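Local coordinates for protein glycoside Hydrolase (Bacteroides uniformis, PDB 5T9X) that probably hydrolyses agarose-type galactans as a family 16 glycoside hydrolase of a human gut symbiont, at residues H219-P232 with N280-L293. Residues are numbered along the deposited sequence; the frame is centred on the assembly and turned at random.
Sequences HHVFIRDPFQDYQP and NIIDPNDFTKGTGL
In this GH16 beta-sandwich, the hairpin formed by strands 215-224 and 227-239 is packed on one face against the loop that follows helix 279-282, where Y230 and H219 meet the helix end and V221 and I223 meet F287. The case illustrates how the last carbonyls of a short helix can be met by side chains of a neighbouring hairpin. H219 NE2 donates to I282 O at 3.0 Å in an almost straight bond (179°), lying in the imidazole plane and on a carbonyl lone pair. One residue earlier, I281 O receives the hydroxyl of Y230, with OH 2.6 Å from O, the donor standing above the carbonyl plane. Y230 reaches it because its CG lies opposite the backbone N (chi1 167°), and P284 then covers one ring face, its CD 3.7 Å from the ring centroid in a CH-pi contact. Replacing Y230 with an alanine would probably leave I281 O without this donor and open a gap beside P284.

F287 fills the other end. I223 CG1 sits over one face of its ring, 4.0 Å from the centroid, while the ring edge points at the hairpin backbone near V221 O and Y230 N. V221 CG1 rests in the notch formed by F287 CB and T288 CG2, 3.4 Å from each. Within the loop, D283 ties down the turn: OD1 accepts F287 N, and OD2 takes both T288 N and T288 OG1 from the same side of the carboxylate plane. The loop is thus probably held on the hairpin by two polar bonds at the helix end and by apolar contacts around F287.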
ATOM      1  N   HIS A 219       1.682   6.135   8.719  1.00 20.67           N
ATOM      2  CA  HIS A 219       0.916   5.180   9.496  1.00 21.19           C
ATOM      3  C   HIS A 219      -0.270   5.938  10.079  1.00 21.84           C
ATOM      4  O   HIS A 219      -0.240   7.174  10.103  1.00 22.86           O
ATOM      5  CB  HIS A 219       1.806   4.558  10.595  1.00 19.44           C
ATOM      6  CG  HIS A 219       2.033   5.441  11.767  1.00 17.98           C
ATOM      7  ND1 HIS A 219       3.052   6.358  11.815  1.00 17.91           N
ATOM      8  CD2 HIS A 219       1.394   5.524  12.956  1.00 18.21           C
ATOM      9  CE1 HIS A 219       3.024   6.982  12.982  1.00 18.09           C
ATOM     10  NE2 HIS A 219       2.027   6.492  13.692  1.00 17.90           N
ATOM     11  N   HIS A 220      -1.295   5.221  10.516  1.00 21.31           N
ATOM     12  CA  HIS A 220      -2.434   5.851  11.147  1.00 22.54           C
ATOM     13  C   HIS A 220      -2.761   5.127  12.446  1.00 23.46           C
ATOM     14  O   HIS A 220      -2.551   3.915  12.563  1.00 21.67           O
ATOM     15  CB  HIS A 220      -3.679   5.822  10.256  1.00 23.42           C
ATOM     16  CG  HIS A 220      -3.523   6.528   8.946  1.00 26.22           C
ATOM     17  ND1 HIS A 220      -4.097   7.756   8.682  1.00 27.01           N
ATOM     18  CD2 HIS A 220      -2.871   6.173   7.814  1.00 28.85           C
ATOM     19  CE1 HIS A 220      -3.793   8.131   7.453  1.00 28.64           C
ATOM     20  NE2 HIS A 220      -3.042   7.191   6.905  1.00 30.36           N
ATOM     21  N   VAL A 221      -3.303   5.884  13.398  1.00 23.76           N
ATOM     22  CA  VAL A 221      -3.962   5.344  14.560  1.00 24.75           C
ATOM     23  C   VAL A 221      -5.366   5.965  14.593  1.00 23.79           C
ATOM     24  O   VAL A 221      -5.504   7.142  14.324  1.00 23.12           O
ATOM     25  CB  VAL A 221      -3.164   5.680  15.817  1.00 27.53           C
ATOM     26  CG1 VAL A 221      -3.863   5.118  17.023  1.00 30.54           C
ATOM     27  CG2 VAL A 221      -1.811   5.026  15.747  1.00 29.07           C
ATOM     28  N   PHE A 222      -6.385   5.173  14.913  1.00 22.71           N
ATOM     29  CA  PHE A 222      -7.780   5.609  14.871  1.00 24.35           C
ATOM     30  C   PHE A 222      -8.518   5.312  16.148  1.00 26.07           C
ATOM     31  O   PHE A 222      -8.240   4.321  16.817  1.00 26.93           O
ATOM     32  CB  PHE A 222      -8.600   4.894  13.791  1.00 23.92           C
ATOM     33  CG  PHE A 222      -8.014   4.942  12.407  1.00 23.96           C
ATOM     34  CD1 PHE A 222      -8.331   5.967  11.540  1.00 24.38           C
ATOM     35  CD2 PHE A 222      -7.221   3.900  11.932  1.00 24.45           C
ATOM     36  CE1 PHE A 222      -7.829   5.992  10.244  1.00 24.15           C
ATOM     37  CE2 PHE A 222      -6.715   3.923  10.643  1.00 24.46           C
ATOM     38  CZ  PHE A 222      -7.016   4.980   9.796  1.00 23.72           C
ATOM     39  N   ILE A 223      -9.479   6.172  16.463  1.00 29.88           N
ATOM     40  CA  ILE A 223     -10.572   5.825  17.357  1.00 31.49           C
ATOM     41  C   ILE A 223     -11.771   5.641  16.437  1.00 31.85           C
ATOM     42  O   ILE A 223     -12.038   6.484  15.601  1.00 29.83           O
ATOM     43  CB  ILE A 223     -10.927   6.940  18.353  1.00 33.85           C
ATOM     44  CG1 ILE A 223      -9.702   7.464  19.109  1.00 35.28           C
ATOM     45  CG2 ILE A 223     -11.998   6.438  19.328  1.00 34.80           C
ATOM     46  CD1 ILE A 223      -9.240   6.570  20.221  1.00 37.00           C
ATOM     47  N   ARG A 224     -12.523   4.574  16.620  1.00 36.13           N
ATOM     48  CA  ARG A 224     -13.629   4.285  15.710  1.00 41.62           C
ATOM     49  C   ARG A 224     -14.893   5.165  15.864  1.00 42.99           C
ATOM     50  O   ARG A 224     -15.494   5.573  14.840  1.00 40.00           O
ATOM     51  CB  ARG A 224     -13.948   2.779  15.738  1.00 43.21           C
ATOM     52  CG  ARG A 224     -12.899   2.000  14.943  1.00 46.32           C
ATOM     53  CD  ARG A 224     -13.112   2.255  13.443  1.00 48.88           C
ATOM     54  NE  ARG A 224     -11.913   2.621  12.674  1.00 45.95           N
ATOM     55  CZ  ARG A 224     -11.953   3.096  11.426  1.00 46.01           C
ATOM     56  NH1 ARG A 224     -10.821   3.382  10.775  1.00 46.67           N
ATOM     57  NH2 ARG A 224     -13.128   3.305  10.816  1.00 46.01           N
ATOM     58  N   ASP A 225     -15.267   5.484  17.110  1.00 47.41           N
ATOM     59  CA  ASP A 225     -16.586   6.106  17.405  1.00 51.01           C
ATOM     60  C   ASP A 225     -16.624   6.857  18.747  1.00 45.68           C
ATOM     61  O   ASP A 225     -16.709   6.212  19.781  1.00 44.89           O
ATOM     62  CB  ASP A 225     -17.688   5.020  17.412  1.00 55.89           C
ATOM     63  CG  ASP A 225     -19.112   5.601  17.465  1.00 61.87           C
ATOM     64  OD1 ASP A 225     -19.275   6.854  17.480  1.00 62.71           O
ATOM     65  OD2 ASP A 225     -20.072   4.782  17.487  1.00 60.61           O
ATOM     66  N   PRO A 226     -16.600   8.192  18.757  1.00 43.67           N
ATOM     67  CA  PRO A 226     -16.559   9.071  17.560  1.00 43.49           C
ATOM     68  C   PRO A 226     -15.208   9.070  16.806  1.00 37.26           C
ATOM     69  O   PRO A 226     -14.157   9.048  17.432  1.00 37.88           O
ATOM     70  CB  PRO A 226     -16.835  10.464  18.157  1.00 42.77           C
ATOM     71  CG  PRO A 226     -16.369  10.374  19.589  1.00 42.20           C
ATOM     72  CD  PRO A 226     -16.273   8.928  19.994  1.00 41.88           C
ATOM     73  N   PHE A 227     -15.266   9.143  15.482  1.00 33.88           N
ATOM     74  CA  PHE A 227     -14.122   8.874  14.620  1.00 32.77           C
ATOM     75  C   PHE A 227     -13.022   9.919  14.665  1.00 31.95           C
ATOM     76  O   PHE A 227     -13.276  11.098  14.445  1.00 30.18           O
ATOM     77  CB  PHE A 227     -14.589   8.750  13.180  1.00 33.64           C
ATOM     78  CG  PHE A 227     -13.480   8.480  12.190  1.00 33.30           C
ATOM     79  CD1 PHE A 227     -12.971   7.192  12.031  1.00 33.07           C
ATOM     80  CD2 PHE A 227     -12.967   9.510  11.399  1.00 32.02           C
ATOM     81  CE1 PHE A 227     -11.967   6.941  11.098  1.00 34.10           C
ATOM     82  CE2 PHE A 227     -11.956   9.270  10.475  1.00 32.93           C
ATOM     83  CZ  PHE A 227     -11.457   7.985  10.319  1.00 34.07           C
ATOM     84  N   GLN A 228     -11.798   9.475  14.919  1.00 29.93           N
ATOM     85  CA  GLN A 228     -10.627  10.337  14.804  1.00 31.69           C
ATOM     86  C   GLN A 228      -9.458   9.568  14.178  1.00 32.17           C
ATOM     87  O   GLN A 228      -9.279   8.371  14.429  1.00 28.67           O
ATOM     88  CB  GLN A 228     -10.187  10.852  16.151  1.00 32.27           C
ATOM     89  CG  GLN A 228     -11.212  11.670  16.902  1.00 34.45           C
ATOM     90  CD  GLN A 228     -10.699  12.012  18.298  1.00 37.39           C
ATOM     91  OE1 GLN A 228      -9.810  12.875  18.457  1.00 34.59           O
ATOM     92  NE2 GLN A 228     -11.221  11.297  19.316  1.00 35.70           N
ATOM     93  N   ASP A 229      -8.669  10.301  13.395  1.00 32.70           N
ATOM     94  CA  ASP A 229      -7.587   9.794  12.557  1.00 32.33           C
ATOM     95  C   ASP A 229      -6.364  10.580  12.974  1.00 26.63           C
ATOM     96  O   ASP A 229      -6.394  11.795  12.968  1.00 28.58           O
ATOM     97  CB  ASP A 229      -7.949  10.075  11.070  1.00 38.23           C
ATOM     98  CG  ASP A 229      -6.847   9.634  10.030  1.00 42.90           C
ATOM     99  OD1 ASP A 229      -5.880   8.931  10.375  1.00 46.00           O
ATOM    100  OD2 ASP A 229      -6.962   9.984   8.826  1.00 46.59           O
ATOM    101  N   TYR A 230      -5.301   9.904  13.376  1.00 24.35           N
ATOM    102  CA  TYR A 230      -3.980  10.543  13.454  1.00 23.06           C
ATOM    103  C   TYR A 230      -3.017   9.927  12.458  1.00 22.93           C
ATOM    104  O   TYR A 230      -2.954   8.732  12.337  1.00 20.04           O
ATOM    105  CB  TYR A 230      -3.370  10.423  14.830  1.00 20.92           C
ATOM    106  CG  TYR A 230      -1.925  10.799  14.815  1.00 20.10           C
ATOM    107  CD1 TYR A 230      -1.541  12.114  14.944  1.00 19.44           C
ATOM    108  CD2 TYR A 230      -0.930   9.835  14.596  1.00 19.71           C
ATOM    109  CE1 TYR A 230      -0.197  12.471  14.923  1.00 19.61           C
ATOM    110  CE2 TYR A 230       0.405  10.178  14.543  1.00 19.53           C
ATOM    111  CZ  TYR A 230       0.777  11.498  14.712  1.00 19.59           C
ATOM    112  OH  TYR A 230       2.103  11.854  14.686  1.00 19.38           O
ATOM    113  N   GLN A 231      -2.256  10.773  11.774  1.00 25.39           N
ATOM    114  CA  GLN A 231      -1.037  10.353  11.085  1.00 26.21           C
ATOM    115  C   GLN A 231       0.029  11.415  11.269  1.00 24.82           C
ATOM    116  O   GLN A 231      -0.287  12.552  11.588  1.00 26.16           O
ATOM    117  CB  GLN A 231      -1.283  10.142   9.603  1.00 27.58           C
ATOM    118  CG  GLN A 231      -1.763  11.379   8.841  1.00 30.70           C
ATOM    119  CD  GLN A 231      -1.832  11.193   7.321  1.00 32.34           C
ATOM    120  OE1 GLN A 231      -1.218  10.298   6.734  1.00 33.24           O
ATOM    121  NE2 GLN A 231      -2.565  12.066   6.679  1.00 36.45           N
ATOM    122  N   PRO A 232       1.294  11.060  11.043  1.00 24.20           N
ATOM    123  CA  PRO A 232       2.305  12.107  10.987  1.00 24.13           C
ATOM    124  C   PRO A 232       2.057  13.065   9.819  1.00 23.42           C
ATOM    125  O   PRO A 232       1.520  12.694   8.788  1.00 23.52           O
ATOM    126  CB  PRO A 232       3.608  11.330  10.805  1.00 24.03           C
ATOM    127  CG  PRO A 232       3.311   9.955  11.290  1.00 23.41           C
ATOM    128  CD  PRO A 232       1.892   9.726  10.856  1.00 24.01           C
ATOM    129  N   ASN A 280       5.713  10.863  20.650  1.00 29.52           N
ATOM    130  CA  ASN A 280       5.326  12.144  20.095  1.00 30.83           C
ATOM    131  C   ASN A 280       4.972  12.112  18.599  1.00 29.37           C
ATOM    132  O   ASN A 280       4.176  12.929  18.123  1.00 30.14           O
ATOM    133  CB  ASN A 280       6.410  13.186  20.355  1.00 33.38           C
ATOM    134  CG  ASN A 280       5.887  14.604  20.206  1.00 36.98           C
ATOM    135  OD1 ASN A 280       6.393  15.381  19.393  1.00 43.04           O
ATOM    136  ND2 ASN A 280       4.864  14.944  20.982  1.00 36.68           N
ATOM    137  N   ILE A 281       5.544  11.176  17.860  1.00 26.95           N
ATOM    138  CA  ILE A 281       5.231  11.050  16.446  1.00 25.52           C
ATOM    139  C   ILE A 281       4.407   9.792  16.127  1.00 24.87           C
ATOM    140  O   ILE A 281       3.675   9.774  15.117  1.00 24.55           O
ATOM    141  CB  ILE A 281       6.508  11.196  15.586  1.00 25.08           C
ATOM    142  CG1 ILE A 281       6.140  11.303  14.095  1.00 25.93           C
ATOM    143  CG2 ILE A 281       7.467  10.050  15.834  1.00 25.81           C
ATOM    144  CD1 ILE A 281       7.244  11.824  13.205  1.00 26.20           C
ATOM    145  N   ILE A 282       4.497   8.756  16.964  1.00 22.04           N
ATOM    146  CA  ILE A 282       3.674   7.571  16.773  1.00 21.34           C
ATOM    147  C   ILE A 282       2.198   7.776  17.170  1.00 20.56           C
ATOM    148  O   ILE A 282       1.288   7.364  16.453  1.00 18.66           O
ATOM    149  CB  ILE A 282       4.245   6.374  17.570  1.00 21.30           C
ATOM    150  CG1 ILE A 282       5.608   5.977  17.006  1.00 21.61           C
ATOM    151  CG2 ILE A 282       3.295   5.156  17.536  1.00 21.50           C
ATOM    152  CD1 ILE A 282       5.588   5.249  15.679  1.00 21.20           C
ATOM    153  N   ASP A 283       1.978   8.320  18.351  1.00 21.51           N
ATOM    154  CA  ASP A 283       0.631   8.402  18.930  1.00 23.94           C
ATOM    155  C   ASP A 283       0.568   9.543  19.952  1.00 25.71           C
ATOM    156  O   ASP A 283       0.346   9.290  21.145  1.00 27.47           O
ATOM    157  CB  ASP A 283       0.236   7.063  19.595  1.00 23.20           C
ATOM    158  CG  ASP A 283      -1.196   7.075  20.155  1.00 24.43           C
ATOM    159  OD1 ASP A 283      -2.026   7.846  19.605  1.00 25.24           O
ATOM    160  OD2 ASP A 283      -1.492   6.331  21.153  1.00 24.06           O
ATOM    161  N   PRO A 284       0.788  10.791  19.500  1.00 25.69           N
ATOM    162  CA  PRO A 284       0.844  11.918  20.459  1.00 27.46           C
ATOM    163  C   PRO A 284      -0.489  12.258  21.159  1.00 27.00           C
ATOM    164  O   PRO A 284      -0.461  12.842  22.236  1.00 26.42           O
ATOM    165  CB  PRO A 284       1.349  13.099  19.606  1.00 27.27           C
ATOM    166  CG  PRO A 284       0.956  12.735  18.198  1.00 28.20           C
ATOM    167  CD  PRO A 284       1.051  11.225  18.116  1.00 27.32           C
ATOM    168  N   ASN A 285      -1.610  11.883  20.551  1.00 28.48           N
ATOM    169  CA  ASN A 285      -2.949  12.101  21.099  1.00 29.62           C
ATOM    170  C   ASN A 285      -3.451  10.940  21.941  1.00 30.90           C
ATOM    171  O   ASN A 285      -4.597  10.975  22.375  1.00 31.24           O
ATOM    172  CB  ASN A 285      -3.956  12.326  19.963  1.00 31.18           C
ATOM    173  CG  ASN A 285      -3.599  13.518  19.108  1.00 33.48           C
ATOM    174  OD1 ASN A 285      -3.437  14.594  19.635  1.00 36.52           O
ATOM    175  ND2 ASN A 285      -3.460  13.331  17.792  1.00 34.36           N
ATOM    176  N   ASP A 286      -2.630   9.907  22.163  1.00 32.43           N
ATOM    177  CA  ASP A 286      -3.006   8.762  23.023  1.00 31.86           C
ATOM    178  C   ASP A 286      -4.203   7.911  22.525  1.00 28.20           C
ATOM    179  O   ASP A 286      -4.904   7.293  23.310  1.00 27.41           O
ATOM    180  CB  ASP A 286      -3.229   9.251  24.469  1.00 34.90           C
ATOM    181  CG  ASP A 286      -2.929   8.181  25.519  1.00 39.77           C
ATOM    182  OD1 ASP A 286      -1.867   7.505  25.421  1.00 45.53           O
ATOM    183  OD2 ASP A 286      -3.759   8.031  26.460  1.00 41.35           O
ATOM    184  N   PHE A 287      -4.388   7.800  21.219  1.00 26.48           N
ATOM    185  CA  PHE A 287      -5.442   6.937  20.696  1.00 26.52           C
ATOM    186  C   PHE A 287      -5.249   5.435  20.983  1.00 26.26           C
ATOM    187  O   PHE A 287      -6.238   4.702  21.043  1.00 27.94           O
ATOM    188  CB  PHE A 287      -5.628   7.134  19.187  1.00 26.99           C
ATOM    189  CG  PHE A 287      -6.079   8.518  18.770  1.00 27.06           C
ATOM    190  CD1 PHE A 287      -6.464   9.502  19.696  1.00 27.12           C
ATOM    191  CD2 PHE A 287      -6.137   8.819  17.416  1.00 27.41           C
ATOM    192  CE1 PHE A 287      -6.862  10.752  19.273  1.00 28.28           C
ATOM    193  CE2 PHE A 287      -6.533  10.070  16.981  1.00 29.23           C
ATOM    194  CZ  PHE A 287      -6.891  11.048  17.911  1.00 30.68           C
ATOM    195  N   THR A 288      -4.006   4.988  21.170  1.00 25.30           N
ATOM    196  CA  THR A 288      -3.698   3.606  21.575  1.00 24.13           C
ATOM    197  C   THR A 288      -3.607   3.389  23.084  1.00 23.52           C
ATOM    198  O   THR A 288      -3.277   2.285  23.532  1.00 20.90           O
ATOM    199  CB  THR A 288      -2.337   3.135  20.976  1.00 23.63           C
ATOM    200  OG1 THR A 288      -1.244   3.851  21.575  1.00 21.42           O
ATOM    201  CG2 THR A 288      -2.330   3.315  19.466  1.00 23.97           C
ATOM    202  N   LYS A 289      -3.829   4.450  23.860  1.00 25.10           N
ATOM    203  CA  LYS A 289      -3.779   4.391  25.325  1.00 25.45           C
ATOM    204  C   LYS A 289      -2.425   3.867  25.799  1.00 24.08           C
ATOM    205  O   LYS A 289      -2.364   3.085  26.743  1.00 26.75           O
ATOM    206  CB  LYS A 289      -4.962   3.558  25.887  1.00 26.29           C
ATOM    207  CG  LYS A 289      -6.335   4.118  25.500  1.00 28.94           C
ATOM    208  CD  LYS A 289      -7.498   3.173  25.820  1.00 30.29           C
ATOM    209  N   GLY A 290      -1.358   4.286  25.107  1.00 22.05           N
ATOM    210  CA  GLY A 290       0.033   3.919  25.403  1.00 19.88           C
ATOM    211  C   GLY A 290       0.569   2.615  24.809  1.00 19.99           C
ATOM    212  O   GLY A 290       1.769   2.326  24.950  1.00 18.46           O
ATOM    213  N   THR A 291      -0.281   1.795  24.180  1.00 19.74           N
ATOM    214  CA  THR A 291       0.212   0.525  23.606  1.00 20.10           C
ATOM    215  C   THR A 291       1.163   0.733  22.422  1.00 20.19           C
ATOM    216  O   THR A 291       2.028  -0.091  22.219  1.00 20.52           O
ATOM    217  CB  THR A 291      -0.912  -0.432  23.135  1.00 19.77           C
ATOM    218  OG1 THR A 291      -1.689   0.192  22.105  1.00 20.64           O
ATOM    219  CG2 THR A 291      -1.811  -0.837  24.276  1.00 19.65           C
ATOM    220  N   GLY A 292       0.991   1.835  21.668  1.00 19.81           N
ATOM    221  CA  GLY A 292       1.660   2.044  20.397  1.00 18.37           C
ATOM    222  C   GLY A 292       1.105   1.131  19.324  1.00 17.84           C
ATOM    223  O   GLY A 292      -0.035   0.607  19.443  1.00 17.73           O
ATOM    224  N   LEU A 293       1.896   0.970  18.267  1.00 17.10           N
ATOM    225  CA  LEU A 293       1.568   0.067  17.176  1.00 18.27           C
ATOM    226  C   LEU A 293       1.884  -1.362  17.606  1.00 18.73           C
ATOM    227  O   LEU A 293       3.004  -1.837  17.450  1.00 17.67           O
ATOM    228  CB  LEU A 293       2.354   0.412  15.914  1.00 18.92           C
ATOM    229  CG  LEU A 293       2.009   1.782  15.307  1.00 19.18           C
ATOM    230  CD1 LEU A 293       3.068   2.220  14.289  1.00 18.90           C
ATOM    231  CD2 LEU A 293       0.625   1.748  14.688  1.00 19.40           C
TER